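Side-chain contacts in Alpha/beta hydrolase (PDB 6KMO), which probably hydrolyses ester bonds, as an esterase or lipase of the alpha/beta hydrolase fold: residues A[178-183]-A[305-310]; A[278-283]-A[299-304]; A[113-118]-A[133-138]; A[218-223]-A[229-234]. The protein carries 2 engineered substitutions. All blocks are in the same frame, centred on the assembly; numbering follows the deposited sequence.

Contact 1. Residues A[178-183]-A[305-310]; sequences GNSVGG and MIHDYG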
loop_
_atom_site.group_PDB
_atom_site.type_symbol
_atom_site.label_atom_id
_atom_site.label_comp_id
_atom_site.label_asym_id
_atom_site.label_seq_id
_atom_site.Cartn_x
_atom_site.Cartn_y
_atom_site.Cartn_z
ATOM N N GLY A 178 12.988 8.732 -2.020
ATOM C CA GLY A 178 12.925 10.040 -1.390
ATOM C C GLY A 178 11.502 10.419 -1.052
ATOM O O GLY A 178 10.551 9.962 -1.688
ATOM N N ASN A 179 11.385 11.303 -0.060
ATOM C CA ASN A 179 10.085 11.801 0.404
ATOM C C ASN A 179 9.893 13.258 0.009
ATOM O O ASN A 179 10.807 14.074 0.154
ATOM C CB ASN A 179 9.935 11.688 1.932
ATOM C CG ASN A 179 11.023 12.417 2.706
ATOM O OD1 ASN A 179 12.215 12.150 2.527
ATOM N ND2 ASN A 179 10.623 13.317 3.598
ATOM N N SER A 180 8.704 13.571 -0.516
ATOM C CA SER A 180 8.295 14.962 -0.739
ATOM C C SER A 180 9.122 15.572 -1.870
ATOM O O SER A 180 9.114 15.039 -2.984
ATOM C CB SER A 180 8.358 15.733 0.571
ATOM O OG SER A 180 7.763 14.985 1.622
ATOM N N VAL A 181 9.863 16.658 -1.625
ATOM C CA VAL A 181 10.780 17.143 -2.655
ATOM C C VAL A 181 11.874 16.109 -2.917
ATOM O O VAL A 181 12.482 16.118 -3.992
ATOM C CB VAL A 181 11.387 18.536 -2.403
ATOM C CG1 VAL A 181 10.298 19.605 -2.319
ATOM C CG2 VAL A 181 12.336 18.559 -1.217
ATOM N N GLY A 182 12.144 15.232 -1.953
ATOM C CA GLY A 182 13.034 14.114 -2.210
ATOM C C GLY A 182 12.466 13.135 -3.213
ATOM O O GLY A 182 13.208 12.536 -4.000
ATOM N N GLY A 183 11.145 12.953 -3.208
ATOM C CA GLY A 183 10.514 12.160 -4.255
ATOM C C GLY A 183 10.559 12.841 -5.614
ATOM O O GLY A 183 10.724 12.186 -6.647
ATOM N N MET A 305 -3.908 9.656 6.385
ATOM C CA MET A 305 -2.568 10.180 6.606
ATOM C C MET A 305 -2.439 11.608 6.088
ATOM O O MET A 305 -3.088 12.012 5.116
ATOM C CB MET A 305 -1.511 9.312 5.897
ATOM C CG MET A 305 -1.320 7.913 6.448
ATOM S SD MET A 305 -0.817 7.840 8.249
ATOM C CE MET A 305 -2.458 7.447 9.020
ATOM N N ILE A 306 -1.560 12.355 6.743
ATOM C CA ILE A 306 -1.113 13.642 6.263
ATOM C C ILE A 306 0.204 13.503 5.509
ATOM O O ILE A 306 0.892 12.485 5.584
ATOM C CB ILE A 306 -0.943 14.657 7.424
ATOM C CG1 ILE A 306 -0.011 14.101 8.496
ATOM C CG2 ILE A 306 -2.293 15.055 7.987
ATOM C CD1 ILE A 306 0.426 15.125 9.505
ATOM N N HIS A 307 0.572 14.561 4.798
ATOM C CA HIS A 307 1.898 14.679 4.214
ATOM C C HIS A 307 2.975 14.315 5.232
ATOM O O HIS A 307 2.913 14.696 6.399
ATOM C CB HIS A 307 2.107 16.121 3.739
ATOM C CG HIS A 307 3.390 16.316 3.012
ATOM N ND1 HIS A 307 3.606 15.817 1.752
ATOM C CD2 HIS A 307 4.556 16.885 3.406
ATOM C CE1 HIS A 307 4.851 16.103 1.384
ATOM N NE2 HIS A 307 5.440 16.754 2.369
ATOM N N ASP A 308 4.002 13.594 4.775
ATOM C CA ASP A 308 5.158 13.264 5.612
ATOM C C ASP A 308 4.785 12.345 6.775
ATOM O O ASP A 308 5.503 12.272 7.775
ATOM C CB ASP A 308 5.899 14.514 6.110
ATOM C CG ASP A 308 7.074 14.895 5.235
ATOM O OD1 ASP A 308 7.678 14.033 4.541
ATOM O OD2 ASP A 308 7.442 16.095 5.290
ATOM N N TYR A 309 3.730 11.545 6.612
ATOM C CA TYR A 309 3.350 10.605 7.660
ATOM C C TYR A 309 4.520 9.712 8.037
ATOM O O TYR A 309 4.752 9.443 9.220
ATOM C CB TYR A 309 2.121 9.773 7.266
ATOM C CG TYR A 309 2.220 8.950 5.988
ATOM C CD1 TYR A 309 1.819 9.486 4.784
ATOM C CD2 TYR A 309 2.670 7.642 6.000
ATOM C CE1 TYR A 309 1.889 8.752 3.605
ATOM C CE2 TYR A 309 2.752 6.886 4.818
ATOM C CZ TYR A 309 2.345 7.460 3.626
ATOM O OH TYR A 309 2.422 6.786 2.419
ATOM N N GLY A 310 5.297 9.257 7.049
ATOM C CA GLY A 310 6.406 8.365 7.346
ATOM C C GLY A 310 7.674 9.047 7.811
ATOM O O GLY A 310 8.613 8.362 8.228
HETATM O O HOH W 1 9.398 16.258 3.569
#
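The amide of Asn179 and the carboxylate of Asp308 meet with their planes turned 49° apart. Asp308 OD1 lies almost in the amide plane, and Asn179 ND2 donates to it over 3.2 Å, reaching the syn side of the carboxylate from somewhat above its plane. The imidazole of His307 has the ring of Trp208 against it edge-to-face, while Ser180 OG, in one of its two modelled conformers, stands 3.0 Å from His307 NE2. Next in the turn, the Tyr309 ring carries Met305 CG over the rim of one face and Ile306 O at its edge.

Ser180 OG also sits 3.1 Å from Asp308 OD1, and a water hydrogen-bonded to Ser180 OG donates to Asp308 OD2 at 2.6 Å. Asn179 CG lies between its backbone N and carbonyl carbon (chi1 57°), which turns ND2 toward the aspartate; that same nitrogen is hydrogen-bonded to His118 NE2. Trp208 NE1 is a second donor to Asp308 OD1, and Asp277 OD2 bonds His307 ND1. The arrangement is consistent with a Ser180-His307-Asp277 catalytic triad.

Ser180, with positive phi, forms the sharp turn between strand 174-179 and helix 181-195, as in a GxSxG nucleophile elbow. His307 and Asp308 occupy the middle of a type II turn from Ile306 to Tyr309, leaving the short, weakly bonded strand 305-306; Ile306 packs on helix 30-41, Tyr309 on helix 319-335 and strand 269-274.

Contact 2. Residues A[278-283]-A[299-304]; sequences VLRDEG and VTRYNG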
loop_
_atom_site.group_PDB
_atom_site.type_symbol
_atom_site.label_atom_id
_atom_site.label_comp_id
_atom_site.label_asym_id
_atom_site.label_seq_id
_atom_site.Cartn_x
_atom_site.Cartn_y
_atom_site.Cartn_z
ATOM N N VAL A 278 -1.997 18.064 0.323
ATOM C CA VAL A 278 -2.137 18.907 -0.858
ATOM C C VAL A 278 -1.498 18.264 -2.089
ATOM O O VAL A 278 -1.994 18.440 -3.201
ATOM C CB VAL A 278 -1.581 20.330 -0.635
ATOM C CG1 VAL A 278 -2.414 21.081 0.403
ATOM C CG2 VAL A 278 -0.110 20.314 -0.249
ATOM N N LEU A 279 -0.400 17.529 -1.914
ATOM C CA LEU A 279 0.349 16.915 -3.002
ATOM C C LEU A 279 -0.250 15.603 -3.484
ATOM O O LEU A 279 0.250 15.022 -4.447
ATOM C CB LEU A 279 1.787 16.653 -2.549
ATOM C CG LEU A 279 2.571 17.860 -2.041
ATOM C CD1 LEU A 279 3.926 17.377 -1.572
ATOM C CD2 LEU A 279 2.669 18.947 -3.083
ATOM N N ARG A 280 -1.310 15.106 -2.850
ATOM C CA ARG A 280 -1.820 13.783 -3.194
ATOM C C ARG A 280 -2.135 13.663 -4.679
ATOM O O ARG A 280 -1.698 12.724 -5.351
ATOM C CB ARG A 280 -3.086 13.518 -2.388
ATOM C CG ARG A 280 -3.708 12.172 -2.631
ATOM C CD ARG A 280 -5.116 12.164 -2.079
ATOM N NE ARG A 280 -6.012 12.972 -2.884
ATOM C CZ ARG A 280 -7.219 13.375 -2.492
ATOM N NH1 ARG A 280 -7.666 13.108 -1.281
ATOM N NH2 ARG A 280 -7.981 14.048 -3.337
ATOM N N ASP A 281 -2.901 14.608 -5.210
ATOM C CA ASP A 281 -3.412 14.443 -6.563
ATOM C C ASP A 281 -2.292 14.479 -7.598
ATOM O O ASP A 281 -2.304 13.686 -8.550
ATOM C CB ASP A 281 -4.471 15.492 -6.859
ATOM C CG ASP A 281 -5.797 15.197 -6.199
ATOM O OD1 ASP A 281 -5.980 14.110 -5.599
ATOM O OD2 ASP A 281 -6.675 16.076 -6.331
ATOM N N GLU A 282 -1.296 15.359 -7.424
ATOM C CA GLU A 282 -0.210 15.413 -8.399
ATOM C C GLU A 282 0.655 14.161 -8.338
ATOM O O GLU A 282 1.244 13.760 -9.352
ATOM C CB GLU A 282 0.621 16.682 -8.211
ATOM C CG GLU A 282 1.551 16.705 -7.007
ATOM C CD GLU A 282 1.986 18.104 -6.672
ATOM O OE1 GLU A 282 1.086 18.934 -6.424
ATOM O OE2 GLU A 282 3.215 18.375 -6.650
ATOM N N GLY A 283 0.761 13.535 -7.170
ATOM C CA GLY A 283 1.500 12.289 -7.081
ATOM C C GLY A 283 0.781 11.162 -7.792
ATOM O O GLY A 283 1.381 10.406 -8.561
ATOM N N VAL A 299 0.810 2.630 -7.552
ATOM C CA VAL A 299 0.430 3.828 -6.803
ATOM C C VAL A 299 -0.460 3.399 -5.646
ATOM O O VAL A 299 -1.532 2.825 -5.866
ATOM C CB VAL A 299 -0.299 4.850 -7.678
ATOM C CG1 VAL A 299 -0.692 6.068 -6.856
ATOM C CG2 VAL A 299 0.586 5.283 -8.861
ATOM N N THR A 300 -0.018 3.675 -4.419
ATOM C CA THR A 300 -0.740 3.300 -3.211
ATOM C C THR A 300 -1.063 4.554 -2.416
ATOM O O THR A 300 -0.150 5.279 -1.997
ATOM C CB THR A 300 0.089 2.379 -2.314
ATOM O OG1 THR A 300 0.674 1.318 -3.071
ATOM C CG2 THR A 300 -0.764 1.778 -1.200
ATOM N N ARG A 301 -2.346 4.794 -2.191
ATOM C CA ARG A 301 -2.804 5.858 -1.308
ATOM C C ARG A 301 -3.048 5.279 0.080
ATOM O O ARG A 301 -3.786 4.302 0.225
ATOM C CB ARG A 301 -4.106 6.462 -1.839
ATOM C CG ARG A 301 -4.690 7.562 -0.966
ATOM C CD ARG A 301 -6.108 7.918 -1.358
ATOM N NE ARG A 301 -6.145 8.668 -2.599
ATOM C CZ ARG A 301 -7.171 9.396 -3.012
ATOM N NH1 ARG A 301 -8.275 9.435 -2.290
ATOM N NH2 ARG A 301 -7.090 10.071 -4.145
ATOM N N TYR A 302 -2.437 5.879 1.094
ATOM C CA TYR A 302 -2.621 5.478 2.485
ATOM C C TYR A 302 -3.660 6.401 3.114
ATOM O O TYR A 302 -3.448 7.617 3.221
ATOM C CB TYR A 302 -1.289 5.464 3.250
ATOM C CG TYR A 302 -0.424 4.283 2.829
ATOM C CD1 TYR A 302 0.332 4.340 1.675
ATOM C CD2 TYR A 302 -0.418 3.106 3.552
ATOM C CE1 TYR A 302 1.089 3.258 1.256
ATOM C CE2 TYR A 302 0.350 2.014 3.144
ATOM C CZ TYR A 302 1.099 2.110 1.995
ATOM O OH TYR A 302 1.867 1.050 1.540
ATOM N N ASN A 303 -4.799 5.829 3.491
ATOM C CA ASN A 303 -5.879 6.658 4.002
ATOM C C ASN A 303 -5.617 7.152 5.427
ATOM O O ASN A 303 -4.889 6.546 6.215
ATOM C CB ASN A 303 -7.211 5.916 3.930
ATOM C CG ASN A 303 -7.920 6.098 2.619
ATOM O OD1 ASN A 303 -7.396 6.686 1.666
ATOM N ND2 ASN A 303 -9.150 5.609 2.554
ATOM N N GLY A 304 -6.193 8.314 5.730
ATOM C CA GLY A 304 -6.119 8.880 7.049
ATOM C C GLY A 304 -4.825 9.595 7.347
ATOM O O GLY A 304 -4.656 10.092 8.469
#
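Arg280 and Arg301 both start with CG opposite the backbone N and run out nearly straight until chi3, where they bend in opposite senses, 72° in Arg280 and -73° in Arg301. These bends lay one guanidinium flat on the other. The planes are only 11° apart and the centres 4.0 Å, but the stack is offset: Arg301 NH2 sits over the rim of the Arg280 group, 3.3 Å from Arg280 NE, two donors facing without a bond. Arg280 CD lies in turn over one face of Arg301, 3.5 Å from Arg301 NH2.

Asp281, next along helix 280-292, holds Arg280 in place from the side. Its OD1 accepts from Arg280 NE at 2.9 Å and from Arg280 NH2 at 3.0 Å, a salt bridge lying in the guanidinium plane, with both nitrogens arriving from the same face of the carboxylate. Arg301 NH2 is 4.4 Å from Asp281 OD1, which stands well out of the Arg301 plane, so only charge acts there.

Helix 280-292 is thereby joined to strand 297-302 within a beta-alpha-beta unit. That strand pairs antiparallel with its counterpart in the second subunit, continuing the sheet across the dimer, and there Arg301 NH1 lies close to Arg301 NH1 of the second subunit.

Arg280 turns its in-plane N-H groups to Asp281, which leaves its face for the stack, and Glu284 is salt-bridged to Arg301 NE. The two like charges lie close together, and Asp281 and Glu284 probably offset much of the electrostatic cost.

Contact 3. Residues A[113-118]-A[133-138]; sequences GDFPTH and AVYVDY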
loop_
_atom_site.group_PDB
_atom_site.type_symbol
_atom_site.label_atom_id
_atom_site.label_comp_id
_atom_site.label_asym_id
_atom_site.label_seq_id
_atom_site.Cartn_x
_atom_site.Cartn_y
_atom_site.Cartn_z
ATOM N N GLY A 113 15.304 20.261 6.232
ATOM C CA GLY A 113 15.723 18.882 6.186
ATOM C C GLY A 113 17.226 18.709 6.105
ATOM O O GLY A 113 17.980 19.621 5.777
ATOM N N ASP A 114 17.645 17.482 6.407
ATOM C CA ASP A 114 19.035 17.074 6.568
ATOM C C ASP A 114 19.014 15.596 6.950
ATOM O O ASP A 114 17.957 14.950 6.931
ATOM C CB ASP A 114 19.748 17.936 7.607
ATOM C CG ASP A 114 19.138 17.853 8.979
ATOM O OD1 ASP A 114 18.337 16.939 9.246
ATOM O OD2 ASP A 114 19.505 18.697 9.846
ATOM N N PHE A 115 20.176 15.045 7.273
ATOM C CA PHE A 115 20.217 13.644 7.677
ATOM C C PHE A 115 19.570 13.410 9.039
ATOM O O PHE A 115 18.694 12.532 9.138
ATOM C CB PHE A 115 21.632 13.063 7.576
ATOM C CG PHE A 115 21.714 11.640 8.083
ATOM C CD1 PHE A 115 21.273 10.575 7.307
ATOM C CD2 PHE A 115 22.192 11.371 9.359
ATOM C CE1 PHE A 115 21.318 9.283 7.780
ATOM C CE2 PHE A 115 22.234 10.069 9.839
ATOM C CZ PHE A 115 21.818 9.028 9.047
ATOM N N PRO A 116 19.937 14.116 10.120
ATOM C CA PRO A 116 19.327 13.778 11.421
ATOM C C PRO A 116 17.807 13.821 11.406
ATOM O O PRO A 116 17.168 12.937 11.989
ATOM C CB PRO A 116 19.959 14.797 12.390
ATOM C CG PRO A 116 21.254 15.137 11.752
ATOM C CD PRO A 116 21.000 15.125 10.253
ATOM N N THR A 117 17.206 14.817 10.754
ATOM C CA THR A 117 15.752 14.864 10.710
ATOM C C THR A 117 15.159 13.631 10.028
ATOM O O THR A 117 14.040 13.208 10.368
ATOM C CB THR A 117 15.221 16.109 9.980
ATOM O OG1 THR A 117 15.775 16.209 8.667
ATOM C CG2 THR A 117 15.469 17.393 10.766
ATOM N N HIS A 118 15.858 13.062 9.057
ATOM C CA HIS A 118 15.353 11.933 8.282
ATOM C C HIS A 118 15.900 10.589 8.729
ATOM O O HIS A 118 15.532 9.557 8.147
ATOM C CB HIS A 118 15.671 12.142 6.794
ATOM C CG HIS A 118 14.770 13.149 6.143
ATOM N ND1 HIS A 118 14.740 14.474 6.522
ATOM C CD2 HIS A 118 13.843 13.017 5.166
ATOM C CE1 HIS A 118 13.833 15.111 5.804
ATOM N NE2 HIS A 118 13.275 14.247 4.973
ATOM N N ALA A 133 21.281 2.437 2.413
ATOM C CA ALA A 133 20.857 3.763 1.982
ATOM C C ALA A 133 22.061 4.677 1.849
ATOM O O ALA A 133 22.943 4.688 2.715
ATOM C CB ALA A 133 19.889 4.383 2.993
ATOM N N VAL A 134 22.082 5.472 0.796
ATOM C CA VAL A 134 23.112 6.484 0.587
ATOM C C VAL A 134 22.417 7.842 0.560
ATOM O O VAL A 134 21.922 8.294 -0.485
ATOM C CB VAL A 134 23.938 6.243 -0.679
ATOM C CG1 VAL A 134 25.056 7.273 -0.791
ATOM C CG2 VAL A 134 24.479 4.814 -0.689
ATOM N N TYR A 135 22.360 8.486 1.718
ATOM C CA TYR A 135 21.823 9.836 1.844
ATOM C C TYR A 135 22.785 10.824 1.209
ATOM O O TYR A 135 23.990 10.754 1.448
ATOM C CB TYR A 135 21.625 10.160 3.347
ATOM C CG TYR A 135 21.462 11.629 3.647
ATOM C CD1 TYR A 135 20.211 12.188 3.803
ATOM C CD2 TYR A 135 22.563 12.465 3.748
ATOM C CE1 TYR A 135 20.046 13.543 4.038
ATOM C CE2 TYR A 135 22.407 13.821 3.965
ATOM C CZ TYR A 135 21.151 14.350 4.108
ATOM O OH TYR A 135 20.989 15.697 4.296
ATOM N N VAL A 136 22.267 11.764 0.415
ATOM C CA VAL A 136 23.064 12.798 -0.247
ATOM C C VAL A 136 22.803 14.143 0.434
ATOM O O VAL A 136 21.663 14.614 0.493
ATOM C CB VAL A 136 22.723 12.885 -1.744
ATOM C CG1 VAL A 136 23.551 13.981 -2.431
ATOM C CG2 VAL A 136 22.958 11.557 -2.419
ATOM N N ASP A 137 23.861 14.796 0.917
ATOM C CA ASP A 137 23.709 16.079 1.618
ATOM C C ASP A 137 23.706 17.229 0.608
ATOM O O ASP A 137 24.658 17.979 0.459
ATOM C CB ASP A 137 24.811 16.255 2.662
ATOM C CG ASP A 137 24.415 17.192 3.799
ATOM O OD1 ASP A 137 23.243 17.187 4.260
ATOM O OD2 ASP A 137 25.310 17.927 4.284
ATOM N N TYR A 138 22.603 17.349 -0.122
ATOM C CA TYR A 138 22.517 18.373 -1.163
ATOM C C TYR A 138 22.397 19.767 -0.547
ATOM O O TYR A 138 21.971 19.944 0.597
ATOM C CB TYR A 138 21.355 18.073 -2.114
ATOM C CG TYR A 138 19.946 18.037 -1.538
ATOM C CD1 TYR A 138 19.249 19.202 -1.308
ATOM C CD2 TYR A 138 19.304 16.832 -1.276
ATOM C CE1 TYR A 138 17.943 19.177 -0.844
ATOM C CE2 TYR A 138 18.010 16.793 -0.809
ATOM C CZ TYR A 138 17.328 17.974 -0.595
ATOM O OH TYR A 138 16.034 17.983 -0.139
HETATM O O HOH W 2 22.833 16.343 7.087
#
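Phe115 turns its edge to the face of Tyr135, a T-shaped pair with centroids 5.4 Å apart and planes at 72°. The closer touch is made lower on the Phe115 side chain: its CB stands over the middle of the phenol ring in a CH-pi contact, 3.7 Å from the ring centroid, while Phe115 CD1 comes 3.8 Å from Tyr135 CG. With Phe115 CG opposite its backbone N (chi1 176°), the phenyl reaches back along the tyrosine toward the root of that side chain, leaving the backbone of residues 114 and 115 near the hydroxyl. Asp114 CA is there, 3.3 Å from Tyr135 OH.

Tyr135 OH gives its proton to Asp137 OD1 at 2.7 Å, using the anti lone pair of the carboxylate. A water bridges the gap between the segments: it accepts from Phe115 N at 3.0 Å and donates to Asp137 OD1. On the helical side, Asp114 is the N-cap, its OD1 taking the Thr117 N-H at 2.8 Å, and His118 ND1 donates in its ring plane to Thr117 OG1.

The contact belongs to the beta-alpha-beta crossover in which helix 115-129 connects strand 99-105 to strand 132-136. Phe115 also packs on Lys88 and Val90 of strand 83-92, while Ile122 of helix 115-129 touches both Phe115 and Tyr135.

Chemically, the hydroxyl and the water bring two donors to one oxygen of Asp137, which would help settle its negative charge. The Asp114 carboxylate sits at a helix start, where the helix dipole should likewise favour an anion.

Contact 4. Residues A[218-223]-A[229-234]; sequences ASYNQF and LSKNMM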
loop_
_atom_site.group_PDB
_atom_site.type_symbol
_atom_site.label_atom_id
_atom_site.label_comp_id
_atom_site.label_asym_id
_atom_site.label_seq_id
_atom_site.Cartn_x
_atom_site.Cartn_y
_atom_site.Cartn_z
ATOM N N ALA A 218 -7.346 19.552 -6.898
ATOM C CA ALA A 218 -8.413 19.418 -5.913
ATOM C C ALA A 218 -7.854 19.185 -4.515
ATOM O O ALA A 218 -8.348 19.750 -3.534
ATOM C CB ALA A 218 -9.380 18.304 -6.320
ATOM N N SER A 219 -6.811 18.360 -4.391
ATOM C CA SER A 219 -6.257 18.132 -3.066
ATOM C C SER A 219 -5.567 19.379 -2.518
ATOM O O SER A 219 -5.609 19.621 -1.310
ATOM C CB SER A 219 -5.329 16.915 -3.054
ATOM O OG SER A 219 -4.269 17.024 -4.007
ATOM N N TYR A 220 -4.951 20.190 -3.377
ATOM C CA TYR A 220 -4.378 21.444 -2.906
ATOM C C TYR A 220 -5.448 22.326 -2.288
ATOM O O TYR A 220 -5.214 22.972 -1.257
ATOM C CB TYR A 220 -3.702 22.181 -4.064
ATOM C CG TYR A 220 -2.192 22.235 -3.991
ATOM C CD1 TYR A 220 -1.542 23.046 -3.075
ATOM C CD2 TYR A 220 -1.415 21.472 -4.850
ATOM C CE1 TYR A 220 -0.150 23.096 -3.009
ATOM C CE2 TYR A 220 -0.036 21.506 -4.794
ATOM C CZ TYR A 220 0.593 22.309 -3.880
ATOM O OH TYR A 220 1.969 22.354 -3.852
ATOM N N ASN A 221 -6.627 22.344 -2.890
ATOM C CA ASN A 221 -7.711 23.173 -2.373
ATOM C C ASN A 221 -8.344 22.558 -1.135
ATOM O O ASN A 221 -8.611 23.263 -0.148
ATOM C CB ASN A 221 -8.734 23.416 -3.482
ATOM C CG ASN A 221 -8.160 24.226 -4.637
ATOM O OD1 ASN A 221 -7.261 25.038 -4.448
ATOM N ND2 ASN A 221 -8.674 24.003 -5.832
ATOM N N GLN A 222 -8.554 21.243 -1.138
ATOM C CA GLN A 222 -9.233 20.613 -0.016
ATOM C C GLN A 222 -8.395 20.660 1.254
ATOM O O GLN A 222 -8.933 20.841 2.354
ATOM C CB GLN A 222 -9.594 19.177 -0.366
ATOM C CG GLN A 222 -10.451 18.509 0.691
ATOM C CD GLN A 222 -11.040 17.203 0.204
ATOM O OE1 GLN A 222 -10.782 16.780 -0.917
ATOM N NE2 GLN A 222 -11.842 16.556 1.053
ATOM N N PHE A 223 -7.072 20.499 1.147
ATOM C CA PHE A 223 -6.209 20.403 2.313
ATOM C C PHE A 223 -5.287 21.609 2.461
ATOM O O PHE A 223 -4.240 21.507 3.085
ATOM C CB PHE A 223 -5.425 19.077 2.302
ATOM C CG PHE A 223 -6.315 17.886 2.028
ATOM C CD1 PHE A 223 -7.276 17.497 2.951
ATOM C CD2 PHE A 223 -6.237 17.188 0.840
ATOM C CE1 PHE A 223 -8.132 16.443 2.690
ATOM C CE2 PHE A 223 -7.103 16.129 0.583
ATOM C CZ PHE A 223 -8.061 15.769 1.519
ATOM N N LEU A 229 1.357 20.434 6.241
ATOM C CA LEU A 229 1.851 21.063 5.023
ATOM C C LEU A 229 0.719 21.895 4.430
ATOM O O LEU A 229 -0.334 21.359 4.085
ATOM C CB LEU A 229 2.323 20.027 4.010
ATOM C CG LEU A 229 2.743 20.608 2.656
ATOM C CD1 LEU A 229 3.962 21.492 2.839
ATOM C CD2 LEU A 229 3.014 19.504 1.654
ATOM N N SER A 230 0.946 23.198 4.274
ATOM C CA SER A 230 -0.069 24.082 3.728
ATOM C C SER A 230 0.247 24.496 2.295
ATOM O O SER A 230 1.375 24.375 1.813
ATOM C CB SER A 230 -0.179 25.346 4.577
ATOM O OG SER A 230 0.997 26.115 4.383
ATOM N N LYS A 231 -0.769 25.014 1.607
ATOM C CA LYS A 231 -0.557 25.587 0.280
ATOM C C LYS A 231 0.463 26.716 0.329
ATOM O O LYS A 231 1.356 26.791 -0.521
ATOM C CB LYS A 231 -1.887 26.078 -0.302
ATOM C CG LYS A 231 -1.759 26.686 -1.694
ATOM C CD LYS A 231 -3.106 27.172 -2.228
ATOM C CE LYS A 231 -4.005 26.026 -2.600
ATOM N NZ LYS A 231 -5.256 26.531 -3.258
ATOM N N ASN A 232 0.361 27.604 1.324
ATOM C CA ASN A 232 1.312 28.712 1.391
ATOM C C ASN A 232 2.730 28.223 1.660
ATOM O O ASN A 232 3.688 28.827 1.166
ATOM C CB ASN A 232 0.879 29.718 2.455
ATOM C CG ASN A 232 -0.230 30.612 1.977
ATOM O OD1 ASN A 232 -0.512 30.690 0.802
ATOM N ND2 ASN A 232 -0.868 31.296 2.913
ATOM N N MET A 233 2.893 27.159 2.442
ATOM C CA MET A 233 4.222 26.575 2.617
ATOM C C MET A 233 4.768 26.088 1.279
ATOM O O MET A 233 5.932 26.328 0.943
ATOM C CB MET A 233 4.176 25.431 3.629
ATOM C CG MET A 233 4.111 25.889 5.096
ATOM S SD MET A 233 3.527 24.593 6.311
ATOM C CE MET A 233 4.890 23.444 6.241
ATOM N N MET A 234 3.948 25.381 0.503
ATOM C CA MET A 234 4.405 24.869 -0.782
ATOM C C MET A 234 4.814 26.001 -1.718
ATOM O O MET A 234 5.821 25.894 -2.433
ATOM C CB MET A 234 3.339 23.992 -1.430
ATOM C CG MET A 234 3.296 22.548 -0.902
ATOM S SD MET A 234 4.906 21.589 -0.927
ATOM C CE MET A 234 5.485 22.001 -2.637
HETATM O O HOH W 3 -2.726 21.976 5.340
#
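This is a short helix-to-helix contact, helix 218-222 against the start of helix 231-241, within the insertion between strands 203-207 and 269-274, where many alpha/beta hydrolases carry a cap. Tyr220 and Lys231 form its middle. The lysine runs straight past the phenol as far as CD and then bends (chi3 -72°), its CG and CE both 3.9 Å from Tyr220 CD1. The bend carries NZ on to Asn221 OD1, a 2.8 Å hydrogen bond that follows the carbonyl direction closely, with a C=O...N angle of 163°.

At the other end of the phenol, Met234 meets the ring from its edge, near the ring plane and at about a right angle to the tyrosine side chain. Met234 CB lies 3.2 Å from Tyr220 OH and 3.9 Å from Tyr220 CE1, a tight fit round the hydroxyl. Tyr220 also packs on Val278 and Leu279, just ahead of helix 280-292, and on Glu282 within it.

At the ends nearest the connecting loop, a water donates to both Phe223 O and Leu229 O, each over 2.8 Å. Ser230 caps the second helix: Ser230 OG accepts from Met233 N at 2.9 Å, and a weak bond from Ser230 N to Met233 SD completes a capping box.

The lysine thus combines an aliphatic stem packed on an aromatic ring with a charged end given to a neutral amide. Glu224 is only a long, weak ionic partner, so the amide oxygen probably does much of the work of fixing the ammonium, and the water satisfies two carbonyls at once.

In the fold
Contact 1 lies nearest the chain's centre and is a compact set of polar side chains at the probable active site; each of the others touches it. Contact 3 reaches it through His118 and Asn179, contact 2 through Leu279 against His307, and contact 4 through Leu229 on the same histidine. Contacts 2 and 3 each join a helix to a strand of the one sheet, on opposite sides of the centre, the first by stacked charges close to the dimer interface, the second by aromatic rings. All four are buried; contact 4, farthest out, joins helices alone and has an exposed asparagine at its margin; Ser219 bonds it to Val278 and Asp281 of contact 2.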